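Local atomic coordinates of chitinase (Thermococcus chitonophagus, PDB entry 5XSW), a protein that probably acts as an endochitinase that cuts chitin chains, the chain here being the C-terminal, glycan-binding portion of a longer protein. Residues V230-E234 / E235-W239; A272-D275 / D276-V280; W424-M427 / M428-V431. All blocks are in the same frame, centred on the assembly; numbering follows the deposited sequence.

Contact 1: V230-E234 / E235-W239; sequences VIIDE and EEYYW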
loop_
_atom_site.group_PDB
_atom_site.type_symbol
_atom_site.label_atom_id
_atom_site.label_comp_id
_atom_site.label_asym_id
_atom_site.label_seq_id
_atom_site.Cartn_x
_atom_site.Cartn_y
_atom_site.Cartn_z
ATOM N N VAL A 230 -3.899 2.849 -34.919
ATOM C CA VAL A 230 -4.998 3.769 -34.745
ATOM C C VAL A 230 -4.922 4.697 -35.970
ATOM O O VAL A 230 -3.851 5.267 -36.276
ATOM C CB VAL A 230 -4.864 4.555 -33.434
ATOM C CG1 VAL A 230 -5.988 5.612 -33.327
ATOM C CG2 VAL A 230 -4.933 3.593 -32.235
ATOM N N ILE A 231 -6.021 4.826 -36.705
ATOM C CA ILE A 231 -6.006 5.721 -37.862
ATOM C C ILE A 231 -6.651 7.035 -37.427
ATOM O O ILE A 231 -7.802 7.038 -36.988
ATOM C CB ILE A 231 -6.836 5.156 -39.080
ATOM C CG1 ILE A 231 -6.424 3.725 -39.461
ATOM C CG2 ILE A 231 -6.808 6.102 -40.293
ATOM C CD1 ILE A 231 -5.007 3.548 -39.681
ATOM N N ILE A 232 -5.971 8.162 -37.599
ATOM C CA ILE A 232 -6.580 9.422 -37.151
ATOM C C ILE A 232 -6.557 10.361 -38.339
ATOM O O ILE A 232 -5.496 10.581 -38.929
ATOM C CB ILE A 232 -5.839 10.058 -35.952
ATOM C CG1 ILE A 232 -5.895 9.109 -34.749
ATOM C CG2 ILE A 232 -6.526 11.404 -35.587
ATOM C CD1 ILE A 232 -4.942 9.510 -33.648
ATOM N N ASP A 233 -7.757 10.797 -38.733
ATOM C CA ASP A 233 -7.980 11.457 -40.025
ATOM C C ASP A 233 -6.985 11.011 -41.125
ATOM O O ASP A 233 -6.130 11.754 -41.598
ATOM C CB ASP A 233 -7.999 12.964 -39.789
ATOM C CG ASP A 233 -9.128 13.378 -38.794
ATOM O OD1 ASP A 233 -10.346 13.014 -39.015
ATOM O OD2 ASP A 233 -8.773 14.059 -37.786
ATOM N N GLU A 234 -7.114 9.724 -41.472
ATOM C CA GLU A 234 -6.440 9.075 -42.616
ATOM C C GLU A 234 -4.935 8.998 -42.528
ATOM O O GLU A 234 -4.251 8.789 -43.521
ATOM C CB GLU A 234 -6.872 9.741 -43.930
ATOM C CG GLU A 234 -8.376 9.548 -44.147
ATOM C CD GLU A 234 -9.224 10.512 -43.312
ATOM O OE1 GLU A 234 -8.913 11.725 -43.342
ATOM O OE2 GLU A 234 -10.205 10.078 -42.612
ATOM N N GLU A 235 -4.428 9.055 -41.300
ATOM C CA GLU A 235 -3.021 8.761 -41.029
ATOM C C GLU A 235 -2.863 7.608 -40.027
ATOM O O GLU A 235 -3.528 7.622 -38.982
ATOM C CB GLU A 235 -2.343 10.002 -40.460
ATOM C CG GLU A 235 -2.129 11.064 -41.513
ATOM C CD GLU A 235 -0.813 11.721 -41.315
ATOM O OE1 GLU A 235 -0.614 12.303 -40.203
ATOM O OE2 GLU A 235 0.015 11.620 -42.249
ATOM N N GLU A 236 -1.959 6.684 -40.322
ATOM C CA GLU A 236 -1.710 5.558 -39.448
ATOM C C GLU A 236 -0.794 5.935 -38.259
ATOM O O GLU A 236 0.279 6.485 -38.453
ATOM C CB GLU A 236 -1.062 4.427 -40.212
ATOM C CG GLU A 236 -1.037 3.129 -39.384
ATOM C CD GLU A 236 -0.250 2.038 -40.072
ATOM O OE1 GLU A 236 0.246 2.317 -41.184
ATOM O OE2 GLU A 236 -0.145 0.906 -39.536
ATOM N N TYR A 237 -1.239 5.665 -37.048
ATOM C CA TYR A 237 -0.376 5.831 -35.842
ATOM C C TYR A 237 -0.240 4.479 -35.100
ATOM O O TYR A 237 -1.097 3.608 -35.254
ATOM C CB TYR A 237 -0.964 6.871 -34.890
ATOM C CG TYR A 237 -0.933 8.320 -35.377
ATOM C CD1 TYR A 237 -1.942 8.818 -36.200
ATOM C CD2 TYR A 237 0.118 9.152 -35.062
ATOM C CE1 TYR A 237 -1.920 10.119 -36.653
ATOM C CE2 TYR A 237 0.154 10.466 -35.487
ATOM C CZ TYR A 237 -0.867 10.935 -36.288
ATOM O OH TYR A 237 -0.848 12.216 -36.725
ATOM N N TYR A 238 0.818 4.332 -34.280
ATOM C CA TYR A 238 0.935 3.205 -33.374
ATOM C C TYR A 238 0.616 3.665 -31.963
ATOM O O TYR A 238 1.030 4.753 -31.562
ATOM C CB TYR A 238 2.379 2.596 -33.451
ATOM C CG TYR A 238 2.724 2.332 -34.896
ATOM C CD1 TYR A 238 2.079 1.309 -35.609
ATOM C CD2 TYR A 238 3.612 3.171 -35.596
ATOM C CE1 TYR A 238 2.361 1.099 -37.017
ATOM C CE2 TYR A 238 3.883 2.982 -36.987
ATOM C CZ TYR A 238 3.260 1.940 -37.681
ATOM O OH TYR A 238 3.551 1.761 -39.018
ATOM N N TRP A 239 -0.102 2.828 -31.251
ATOM C CA TRP A 239 -0.483 3.084 -29.842
ATOM C C TRP A 239 0.280 2.083 -28.972
ATOM O O TRP A 239 -0.192 0.989 -28.796
ATOM C CB TRP A 239 -1.998 2.863 -29.665
ATOM C CG TRP A 239 -2.556 3.312 -28.321
ATOM C CD1 TRP A 239 -1.985 4.205 -27.461
ATOM C CD2 TRP A 239 -3.791 2.909 -27.731
ATOM N NE1 TRP A 239 -2.789 4.370 -26.363
ATOM C CE2 TRP A 239 -3.915 3.602 -26.509
ATOM C CE3 TRP A 239 -4.810 2.039 -28.123
ATOM C CZ2 TRP A 239 -5.007 3.428 -25.641
ATOM C CZ3 TRP A 239 -5.928 1.865 -27.270
ATOM C CH2 TRP A 239 -6.006 2.561 -26.027
#
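Val230 and Tyr237 pair across a tight antiparallel hairpin, each backbone N–H donating to the other's carbonyl. Tyr237 N reaches Val230 O at 2.8 Å. Ile232 and Glu235 close the ladder next to the turn. There Glu235 N meets Ile232 O at 3.0 Å from above the carbonyl plane, 54° out of it. Asp233 and Glu234, both with positive phi, make a two-residue turn resembling type I', Asp233 departing from it.

Val230, Ile232, Glu235 and Tyr237 share one face of the ribbon. Ile232 and the Tyr237 ring cross at about a right angle. Ile232 CB lies 4.0 Å from Tyr237 CE1, and Ile232 CD1 rests near Tyr237 CD1. The phenol hydroxyl bonds to Arg180. Val230 CG2 touches Trp239 CB, also at 4.0 Å. The carboxylate of Glu235 turns away to a salt bridge with Lys221.

On the other face Ile231 meets Glu236. The bent Ile231 chain, with chi2 -52°, brings CD1 to 4.0 Å from Glu236 CG. This is the more exposed face. The glutamate contributes its aliphatic part here.

The hairpin of strands 228-232 and 235-239 projects from the chain. Its Ile232–Tyr237 face packs on Val219 of strand 218-219. Trp239 lies edge-to-face with Trp182, which joins the base of the ribbon to the loop that carries Trp182.

Contact 2: A272-D275 / D276-V280; sequences ADHD and DYMKV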
loop_
_atom_site.group_PDB
_atom_site.type_symbol
_atom_site.label_atom_id
_atom_site.label_comp_id
_atom_site.label_asym_id
_atom_site.label_seq_id
_atom_site.Cartn_x
_atom_site.Cartn_y
_atom_site.Cartn_z
ATOM N N ALA A 272 -13.518 -2.258 -2.971
ATOM C CA ALA A 272 -12.742 -1.751 -4.125
ATOM C C ALA A 272 -11.504 -2.611 -4.331
ATOM O O ALA A 272 -10.733 -2.816 -3.408
ATOM C CB ALA A 272 -12.306 -0.267 -3.898
ATOM N N ASP A 273 -11.298 -3.056 -5.549
ATOM C CA ASP A 273 -10.224 -3.978 -5.876
ATOM C C ASP A 273 -9.292 -3.355 -6.924
ATOM O O ASP A 273 -9.768 -2.793 -7.915
ATOM C CB ASP A 273 -10.820 -5.299 -6.445
ATOM C CG ASP A 273 -9.783 -6.103 -7.170
ATOM O OD1 ASP A 273 -8.880 -6.622 -6.482
ATOM O OD2 ASP A 273 -9.793 -6.134 -8.406
ATOM N N HIS A 274 -7.985 -3.486 -6.728
ATOM C CA HIS A 274 -6.992 -2.845 -7.602
ATOM C C HIS A 274 -7.172 -3.133 -9.106
ATOM O O HIS A 274 -7.314 -2.202 -9.964
ATOM C CB HIS A 274 -5.584 -3.267 -7.162
ATOM C CG HIS A 274 -4.517 -2.885 -8.146
ATOM N ND1 HIS A 274 -4.119 -3.716 -9.180
ATOM C CD2 HIS A 274 -3.806 -1.749 -8.287
ATOM C CE1 HIS A 274 -3.209 -3.099 -9.913
ATOM N NE2 HIS A 274 -2.961 -1.923 -9.362
ATOM N N ASP A 275 -7.141 -4.418 -9.482
ATOM C CA ASP A 275 -7.212 -4.731 -10.924
ATOM C C ASP A 275 -8.575 -4.292 -11.486
ATOM O O ASP A 275 -8.655 -3.754 -12.592
ATOM C CB ASP A 275 -6.933 -6.270 -11.214
ATOM C CG ASP A 275 -5.444 -6.699 -10.929
ATOM O OD1 ASP A 275 -4.652 -5.967 -10.269
ATOM O OD2 ASP A 275 -5.050 -7.830 -11.313
ATOM N N ASP A 276 -9.646 -4.442 -10.726
ATOM C CA ASP A 276 -10.926 -3.998 -11.237
ATOM C C ASP A 276 -10.975 -2.459 -11.541
ATOM O O ASP A 276 -11.660 -2.016 -12.498
ATOM C CB ASP A 276 -12.043 -4.319 -10.241
ATOM C CG ASP A 276 -13.449 -3.878 -10.765
ATOM O OD1 ASP A 276 -13.720 -4.175 -11.936
ATOM O OD2 ASP A 276 -14.285 -3.245 -10.037
ATOM N N TYR A 277 -10.288 -1.659 -10.713
ATOM C CA TYR A 277 -10.342 -0.188 -10.839
ATOM C C TYR A 277 -9.329 0.314 -11.849
ATOM O O TYR A 277 -9.554 1.358 -12.427
ATOM C CB TYR A 277 -10.092 0.518 -9.486
ATOM C CG TYR A 277 -11.339 0.581 -8.606
ATOM C CD1 TYR A 277 -12.094 -0.581 -8.329
ATOM C CD2 TYR A 277 -11.780 1.794 -8.087
ATOM C CE1 TYR A 277 -13.217 -0.523 -7.542
ATOM C CE2 TYR A 277 -12.884 1.866 -7.277
ATOM C CZ TYR A 277 -13.619 0.693 -7.025
ATOM O OH TYR A 277 -14.735 0.735 -6.231
ATOM N N MET A 278 -8.211 -0.408 -12.054
ATOM C CA MET A 278 -7.102 0.125 -12.843
ATOM C C MET A 278 -6.971 -0.552 -14.233
ATOM O O MET A 278 -6.491 0.062 -15.183
ATOM C CB MET A 278 -5.756 -0.045 -12.133
ATOM C CG MET A 278 -5.664 0.591 -10.682
ATOM S SD MET A 278 -6.275 2.324 -10.776
ATOM C CE MET A 278 -5.147 2.884 -11.921
ATOM N N LYS A 279 -7.340 -1.822 -14.330
ATOM C CA LYS A 279 -7.000 -2.569 -15.547
ATOM C C LYS A 279 -8.027 -2.307 -16.681
ATOM O O LYS A 279 -9.177 -2.713 -16.602
ATOM C CB LYS A 279 -6.919 -4.101 -15.247
ATOM C CG LYS A 279 -6.449 -4.942 -16.516
ATOM C CD LYS A 279 -6.574 -6.498 -16.126
ATOM C CE LYS A 279 -6.084 -7.389 -17.293
ATOM N NZ LYS A 279 -6.723 -8.733 -17.140
ATOM N N VAL A 280 -7.579 -1.668 -17.738
ATOM C CA VAL A 280 -8.468 -1.298 -18.828
ATOM C C VAL A 280 -8.312 -2.374 -19.903
ATOM O O VAL A 280 -7.771 -3.431 -19.628
ATOM C CB VAL A 280 -8.154 0.094 -19.406
ATOM C CG1 VAL A 280 -8.466 1.239 -18.354
ATOM C CG2 VAL A 280 -6.709 0.174 -19.878
HETATM O O HOH W 1 -13.974 -3.655 -7.108
#
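An aspartate N-cap starts the short helix 274-278, and Asp273 makes it by taking the backbone N–H of Asp276. Asp273 OD2 is 2.9 Å from Asp276 N. The carboxylate oxygen is met on its anti side, 33° out of the carboxylate plane. The capping side chain has CG opposite its own backbone N (chi1 163°), and this swings the carboxylate over the start of the helix. A water links the same two residues the other way round. It donates to Asp276 OD2 and accepts, weakly, from Asp273 N. Asp276 OD2 also has a salt bridge to Lys412.

The first turn is completed by Tyr277 N on Asp273 O and Met278 N on His274 O, the latter at 2.9 Å. Lys279 N closes the last turn on Asp275 O, where the chain leaves the helix.

His274 is fixed at several points. Its ND1 donates to Asp275 OD1 at 2.6 Å, almost exactly in the ring plane and on the anti lone pair of that oxygen. NE2 bonds to Val252 O, so both nitrogens have a partner, which fixes the ring's rotation. Met278 lies across one ring face in a CH-pi contact, its CG 4.2 Å from the ring centroid. On another side of the helix Ala272 CB presses on the phenol end of Tyr277, 3.5 Å from CZ, while the hydroxyl bonds to Lys412 O.

Asn483 of the second subunit packs on Asp273 and Asp275. An Asp side chain taking the N–H three residues on is the classic N-cap of an alpha helix, here with a water-mediated version of the reciprocal bond of a capping box.

Contact 3: W424-M427 / M428-V431; sequences WNAM and MRDV
Met428, Met427 and Arg429 carry this contact, two turning to Trp424 and one folding back over the helix backbone. Met428 lies beside the indole and points the same way. Its CG is 3.5 Å from Trp424 NE1 and close to CD1. The sulfur forms an oblique Met-aromatic contact, with Met428 SD 4.8 Å from the centroid of the five-membered ring. Bends at chi2 and chi3 keep the Met428 chain curled beside the ring.

Met427 reaches the same indole from over a face. Its methyl CE sits 3.5 Å above the ring plane, over the centre. The bend at chi3 (81°) turns this methyl back to the tryptophan. CE also meets Met428 SD at 3.5 Å, so the two thioethers run side by side and touch each other as well as the ring. Further along, Met427 CG approaches Val431 CG2 at 4.4 Å.

Arg429 points to the exposed side. Its chain bends at chi3 (-68°), and the guanidinium lies flat against the preceding turn. Asn425 O and Ala426 CA are under one face, both offset toward its rim. NH2 is 3.5 Å from Ala426 CA. The contact is van der Waals, backbone against the guanidinium face.

The backbone bonds are those of a regular alpha helix, i to i+4. A water also donates to Ala426 O and, weakly, to Asp430 OD1. Asp430 OD2 bonds to His463.

Within helix 421-439 these turns face two neighbours. Met428 and Val431 pack on helix 399-412, and Arg410 of that helix makes a cation-pi contact with Trp424. Met427, Asp430 and Val431 meet helix 449-461.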
loop_
_atom_site.group_PDB
_atom_site.type_symbol
_atom_site.label_atom_id
_atom_site.label_comp_id
_atom_site.label_asym_id
_atom_site.label_seq_id
_atom_site.Cartn_x
_atom_site.Cartn_y
_atom_site.Cartn_z
ATOM N N TRP A 424 -29.870 10.136 -4.573
ATOM C CA TRP A 424 -29.261 9.779 -5.864
ATOM C C TRP A 424 -30.287 9.924 -6.993
ATOM O O TRP A 424 -29.992 10.452 -8.075
ATOM C CB TRP A 424 -28.677 8.355 -5.840
ATOM C CG TRP A 424 -27.833 8.133 -7.040
ATOM C CD1 TRP A 424 -28.242 7.661 -8.262
ATOM C CD2 TRP A 424 -26.437 8.449 -7.180
ATOM N NE1 TRP A 424 -27.172 7.627 -9.133
ATOM C CE2 TRP A 424 -26.059 8.110 -8.495
ATOM C CE3 TRP A 424 -25.458 8.936 -6.306
ATOM C CZ2 TRP A 424 -24.748 8.273 -8.965
ATOM C CZ3 TRP A 424 -24.153 9.089 -6.777
ATOM C CH2 TRP A 424 -23.820 8.767 -8.097
ATOM N N ASN A 425 -31.512 9.457 -6.744
ATOM C CA ASN A 425 -32.582 9.585 -7.744
ATOM C C ASN A 425 -32.916 11.018 -8.020
ATOM O O ASN A 425 -33.081 11.403 -9.176
ATOM C CB ASN A 425 -33.851 8.849 -7.276
ATOM C CG ASN A 425 -33.657 7.362 -7.246
ATOM O OD1 ASN A 425 -32.820 6.824 -7.972
ATOM N ND2 ASN A 425 -34.412 6.682 -6.396
ATOM N N ALA A 426 -33.003 11.834 -6.965
ATOM C CA ALA A 426 -33.242 13.271 -7.183
ATOM C C ALA A 426 -32.111 13.908 -7.989
ATOM O O ALA A 426 -32.332 14.756 -8.882
ATOM C CB ALA A 426 -33.412 14.000 -5.846
ATOM N N MET A 427 -30.882 13.511 -7.664
ATOM C CA MET A 427 -29.720 14.006 -8.414
ATOM C C MET A 427 -29.843 13.652 -9.906
ATOM O O MET A 427 -29.671 14.502 -10.799
ATOM C CB MET A 427 -28.420 13.438 -7.775
ATOM C CG MET A 427 -27.123 13.994 -8.411
ATOM S SD MET A 427 -25.786 12.828 -8.024
ATOM C CE MET A 427 -26.101 11.638 -9.287
ATOM N N MET A 428 -30.158 12.396 -10.195
ATOM C CA MET A 428 -30.230 11.964 -11.576
ATOM C C MET A 428 -31.399 12.629 -12.349
ATOM O O MET A 428 -31.244 12.943 -13.522
ATOM C CB MET A 428 -30.328 10.421 -11.617
ATOM C CG MET A 428 -28.972 9.715 -11.282
ATOM S SD MET A 428 -27.534 10.370 -12.220
ATOM C CE MET A 428 -27.974 10.044 -13.911
ATOM N N ARG A 429 -32.547 12.900 -11.697
ATOM C CA ARG A 429 -33.585 13.753 -12.358
ATOM C C ARG A 429 -33.025 15.128 -12.774
ATOM O O ARG A 429 -33.195 15.574 -13.920
ATOM C CB ARG A 429 -34.816 13.940 -11.433
ATOM C CG ARG A 429 -35.678 12.671 -11.315
ATOM C CD ARG A 429 -37.055 12.923 -10.660
ATOM N NE ARG A 429 -36.946 13.286 -9.242
ATOM C CZ ARG A 429 -36.784 12.400 -8.257
ATOM N NH1 ARG A 429 -36.720 11.093 -8.517
ATOM N NH2 ARG A 429 -36.695 12.820 -7.010
ATOM N N ASP A 430 -32.324 15.806 -11.849
ATOM C CA ASP A 430 -31.678 17.078 -12.189
ATOM C C ASP A 430 -30.648 16.957 -13.314
ATOM O O ASP A 430 -30.590 17.793 -14.215
ATOM C CB ASP A 430 -30.978 17.665 -10.965
ATOM C CG ASP A 430 -31.945 18.327 -9.978
ATOM O OD1 ASP A 430 -33.183 18.428 -10.256
ATOM O OD2 ASP A 430 -31.438 18.767 -8.918
ATOM N N VAL A 431 -29.821 15.904 -13.259
ATOM C CA VAL A 431 -28.812 15.695 -14.319
ATOM C C VAL A 431 -29.486 15.489 -15.662
ATOM O O VAL A 431 -29.093 16.051 -16.700
ATOM C CB VAL A 431 -27.913 14.449 -13.975
ATOM C CG1 VAL A 431 -27.112 13.972 -15.208
ATOM C CG2 VAL A 431 -26.995 14.773 -12.757
HETATM O O HOH W 2 -34.430 16.827 -8.297
#

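The three contacts share no helix or strand. Contact 2 is the buried one, its centre about 19 Å from the centre of the chain, and is touched by the second subunit. Contact 1 sits on a projecting hairpin, its centre about 34 Å from the same point, and contact 3 on a helix with one buried and one exposed side. Contacts 1 and 2 come nearest each other, about 7 Å between nearest atoms. Contact 2 relies on carboxylates, a water and helix capping. Contact 3 is thioethers against indole on the side packed on neighbouring helices, with a guanidinium folded over backbone outside. Contact 1 rests on a strand ladder with a mainly apolar face toward strand 218-219.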